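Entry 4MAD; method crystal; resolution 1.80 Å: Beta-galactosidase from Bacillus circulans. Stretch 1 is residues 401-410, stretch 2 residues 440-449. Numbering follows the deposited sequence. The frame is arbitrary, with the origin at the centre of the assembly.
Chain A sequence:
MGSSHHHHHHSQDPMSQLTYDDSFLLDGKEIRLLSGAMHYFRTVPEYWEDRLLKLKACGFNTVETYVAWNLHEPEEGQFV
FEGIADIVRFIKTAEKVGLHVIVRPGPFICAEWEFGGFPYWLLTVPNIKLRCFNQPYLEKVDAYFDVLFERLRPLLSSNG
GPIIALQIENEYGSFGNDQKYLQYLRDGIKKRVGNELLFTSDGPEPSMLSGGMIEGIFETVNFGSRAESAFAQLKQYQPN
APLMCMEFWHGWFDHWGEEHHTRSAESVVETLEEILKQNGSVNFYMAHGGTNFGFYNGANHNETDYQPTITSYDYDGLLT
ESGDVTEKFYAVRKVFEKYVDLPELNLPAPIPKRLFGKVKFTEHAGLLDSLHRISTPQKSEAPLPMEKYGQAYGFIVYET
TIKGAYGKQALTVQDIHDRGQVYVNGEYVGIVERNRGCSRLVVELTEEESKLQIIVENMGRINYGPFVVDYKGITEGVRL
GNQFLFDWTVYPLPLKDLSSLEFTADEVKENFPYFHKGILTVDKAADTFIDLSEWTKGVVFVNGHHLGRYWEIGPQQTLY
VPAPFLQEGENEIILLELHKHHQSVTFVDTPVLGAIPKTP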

# COMPACT_ATOMS: atom_id res chain seq x y z
N THR A 401 16.00 -31.70 0.09
CA THR A 401 15.90 -33.08 -0.26
C THR A 401 15.65 -33.97 0.95
O THR A 401 16.34 -33.93 1.89
CB THR A 401 17.16 -33.60 -0.98
OG1 THR A 401 17.52 -32.73 -2.06
CG2 THR A 401 16.91 -34.97 -1.53
N ILE A 402 14.63 -34.76 0.88
CA ILE A 402 14.31 -35.71 1.91
C ILE A 402 14.92 -37.07 1.55
O ILE A 402 14.73 -37.56 0.51
CB ILE A 402 12.83 -35.88 2.06
CG1 ILE A 402 12.16 -34.55 2.42
CG2 ILE A 402 12.52 -36.84 3.11
CD1 ILE A 402 10.82 -34.41 1.86
N LYS A 403 15.66 -37.66 2.45
CA LYS A 403 16.27 -38.92 2.16
C LYS A 403 15.59 -40.07 2.87
O LYS A 403 15.55 -40.11 4.04
CB LYS A 403 17.70 -38.88 2.53
CG LYS A 403 18.27 -37.65 2.05
CD LYS A 403 19.51 -37.82 1.37
CE LYS A 403 19.92 -36.49 0.89
NZ LYS A 403 21.21 -36.62 0.29
N GLY A 404 15.14 -41.03 2.11
CA GLY A 404 14.43 -42.16 2.61
C GLY A 404 13.00 -42.13 2.23
O GLY A 404 12.45 -41.10 2.02
N ALA A 405 12.41 -43.31 2.13
CA ALA A 405 11.05 -43.42 1.74
C ALA A 405 10.23 -43.38 3.01
O ALA A 405 10.08 -44.36 3.68
CB ALA A 405 10.83 -44.69 1.05
N TYR A 406 9.71 -42.21 3.33
CA TYR A 406 8.88 -42.01 4.49
C TYR A 406 7.47 -42.57 4.37
O TYR A 406 6.81 -42.75 5.34
CB TYR A 406 8.80 -40.54 4.85
CG TYR A 406 10.03 -39.89 5.42
CD1 TYR A 406 9.93 -38.89 6.32
CD2 TYR A 406 11.27 -40.31 5.09
CE1 TYR A 406 11.00 -38.29 6.83
CE2 TYR A 406 12.36 -39.73 5.63
CZ TYR A 406 12.23 -38.72 6.50
OH TYR A 406 13.29 -38.07 7.04
N GLY A 407 7.00 -42.79 3.17
CA GLY A 407 5.62 -43.15 3.00
C GLY A 407 4.63 -42.00 3.18
O GLY A 407 4.93 -40.90 2.94
N LYS A 408 3.42 -42.31 3.56
CA LYS A 408 2.44 -41.29 3.70
C LYS A 408 2.75 -40.45 4.93
O LYS A 408 2.91 -40.99 6.01
CB LYS A 408 1.10 -41.96 3.85
CG LYS A 408 0.02 -41.11 4.34
CD LYS A 408 -1.17 -41.93 4.61
CE LYS A 408 -2.26 -41.55 3.72
NZ LYS A 408 -2.14 -42.22 2.42
N GLN A 409 2.86 -39.15 4.72
CA GLN A 409 3.15 -38.21 5.79
C GLN A 409 2.29 -36.96 5.71
O GLN A 409 1.90 -36.58 4.68
CB GLN A 409 4.59 -37.76 5.72
CG GLN A 409 5.57 -38.86 5.87
CD GLN A 409 5.63 -39.37 7.29
OE1 GLN A 409 5.48 -38.62 8.18
NE2 GLN A 409 5.87 -40.63 7.46
N ALA A 410 2.06 -36.34 6.84
CA ALA A 410 1.46 -35.05 6.88
C ALA A 410 2.56 -34.03 6.86
O ALA A 410 3.40 -34.03 7.71
CB ALA A 410 0.67 -34.88 8.08
N ARG A 440 -1.39 -27.75 6.42
CA ARG A 440 -1.06 -29.15 6.33
C ARG A 440 -1.47 -29.74 4.98
O ARG A 440 -2.52 -29.46 4.51
CB ARG A 440 -1.82 -29.91 7.40
CG ARG A 440 -1.01 -30.78 8.21
CD ARG A 440 -1.85 -31.81 8.93
NE ARG A 440 -2.89 -31.14 9.66
CZ ARG A 440 -3.92 -31.72 10.24
NH1 ARG A 440 -4.09 -33.02 10.21
NH2 ARG A 440 -4.79 -30.96 10.85
N LEU A 441 -0.63 -30.58 4.40
CA LEU A 441 -1.00 -31.40 3.25
C LEU A 441 -0.58 -32.83 3.46
O LEU A 441 0.36 -33.06 4.11
CB LEU A 441 -0.26 -30.96 2.02
CG LEU A 441 -0.68 -29.70 1.33
CD1 LEU A 441 0.22 -29.40 0.23
CD2 LEU A 441 -2.07 -29.81 0.85
N VAL A 442 -1.22 -33.77 2.80
CA VAL A 442 -0.75 -35.15 2.84
C VAL A 442 0.13 -35.43 1.65
O VAL A 442 -0.23 -35.22 0.56
CB VAL A 442 -1.92 -36.14 2.87
CG1 VAL A 442 -1.47 -37.52 2.79
CG2 VAL A 442 -2.77 -35.92 4.05
N VAL A 443 1.34 -35.90 1.88
CA VAL A 443 2.22 -36.29 0.81
C VAL A 443 2.55 -37.76 0.91
O VAL A 443 2.42 -38.32 1.94
CB VAL A 443 3.48 -35.53 0.82
CG1 VAL A 443 3.18 -34.09 0.65
CG2 VAL A 443 4.19 -35.77 2.06
N GLU A 444 2.93 -38.36 -0.21
CA GLU A 444 3.35 -39.74 -0.23
C GLU A 444 4.76 -39.83 -0.75
O GLU A 444 4.98 -39.62 -1.91
CB GLU A 444 2.48 -40.51 -1.17
CG GLU A 444 1.07 -40.42 -0.86
CD GLU A 444 0.72 -41.31 0.26
OE1 GLU A 444 1.62 -41.95 0.76
OE2 GLU A 444 -0.46 -41.42 0.61
N LEU A 445 5.70 -40.14 0.12
CA LEU A 445 7.08 -40.17 -0.23
C LEU A 445 7.54 -41.58 -0.41
O LEU A 445 7.97 -42.20 0.52
CB LEU A 445 7.87 -39.52 0.86
CG LEU A 445 7.33 -38.13 1.11
CD1 LEU A 445 7.88 -37.55 2.30
CD2 LEU A 445 7.66 -37.31 -0.06
N THR A 446 7.42 -42.09 -1.61
CA THR A 446 7.75 -43.46 -1.84
C THR A 446 9.07 -43.69 -2.48
O THR A 446 9.51 -44.79 -2.54
CB THR A 446 6.74 -44.08 -2.71
OG1 THR A 446 6.63 -43.29 -3.87
CG2 THR A 446 5.44 -44.09 -2.03
N GLU A 447 9.70 -42.65 -2.99
CA GLU A 447 11.00 -42.82 -3.59
C GLU A 447 12.11 -42.80 -2.58
O GLU A 447 11.90 -42.43 -1.49
CB GLU A 447 11.23 -41.82 -4.73
CG GLU A 447 10.20 -41.93 -5.88
CD GLU A 447 10.54 -42.95 -7.00
OE1 GLU A 447 11.69 -43.08 -7.41
OE2 GLU A 447 9.62 -43.60 -7.51
N GLU A 448 13.31 -43.21 -2.97
CA GLU A 448 14.47 -43.17 -2.10
C GLU A 448 14.84 -41.77 -1.67
O GLU A 448 15.33 -41.56 -0.62
CB GLU A 448 15.68 -43.77 -2.78
CG GLU A 448 15.63 -45.25 -2.94
CD GLU A 448 15.30 -45.93 -1.65
OE1 GLU A 448 16.14 -45.91 -0.73
OE2 GLU A 448 14.21 -46.48 -1.54
N GLU A 449 14.70 -40.81 -2.57
CA GLU A 449 14.87 -39.40 -2.25
C GLU A 449 13.68 -38.61 -2.79
O GLU A 449 13.10 -38.98 -3.78
CB GLU A 449 16.15 -38.86 -2.83
CG GLU A 449 17.32 -39.61 -2.38
CD GLU A 449 18.65 -38.93 -2.56
OE1 GLU A 449 18.75 -37.86 -3.12
OE2 GLU A 449 19.63 -39.48 -2.12
O HOH W 1 11.85 -40.01 -0.28

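The two stretches run antiparallel and are joined mainly by backbone hydrogen bonds. Together they bury 783 Å² against each other.

The regular part of the ladder pairs 407-410 with 442-445. Gly407 and Leu445 satisfy each other twice: Gly407 N donates to Leu445 O at 2.9 Å, and Leu445 N donates to Gly407 O at 3.0 Å, nearly straight. Two residues on, the pattern repeats. Gln409 N donates to Val443 O at 2.9 Å, and Val443 N returns a bond to Gln409 O, also at 2.9 Å. Lys408 with Glu444 lies between these pairs, and Ala410 with Val442 lies just beyond the second. Neither makes backbone hydrogen bonds to its partner. Their CA atoms sit close to carbonyls instead, as in Lys408 CA to Val443 O at 3.5 Å and Val442 CA to Gln409 O at 3.5 Å.

Around Gly404 the direct bonds are fewer, and a water helps. Gly404 N donates to Glu448 O at 2.8 Å. Gly404 O and Glu447 O are both acceptors and cannot bond directly. Water 1 solves this by donating to both, at 2.6 Å from its O to Gly404 O and 2.7 Å to Glu447 O. Tyr406 N lies 3.3 Å from Leu445 O, but the angle is poor and Leu445 O is already served by Gly407 N.

Both glycines suit their backbone. Gly404 (phi 110°) and Gly407 (phi 75°, psi -154°) adopt angles at which a CB would be jammed against the preceding carbonyl O.

Lys408, Glu444, Ala410 and Val442 share one face. There Lys408 NZ forms a salt bridge with Glu444 OE2 at 2.6 Å. The lysine bends at its end, with chi3 at -116° and chi4 at 84°, and the glutamate folds with chi1 and chi2 both m, so its carboxylate comes nearer. Both residues are exposed, as suits charged side chains. Lys403 and Glu449 are also paired, but Lys403 NZ stays 4.1 Å from Glu449 OE2, beyond a salt bridge.

Leu445 is the buried apolar centre, with 105 Å² covered by the other stretch. Its CD1 meets Ile402 CD1 at 4.3 Å and Tyr406 CB at 4.0 Å. Ile402 is buried too. Both side chains are aliphatic, with no donor or acceptor to satisfy, which suits a buried place. On the face it shares with Val443, Gln409 packs its CB 4.2 Å from Val443 CG2, while its end leads away. Its NE2 donates to Tyr406 O at 3.1 Å, a bond within the first stretch, so the side-chain amide has an acceptor. Tyr406 OH is satisfied elsewhere in the structure.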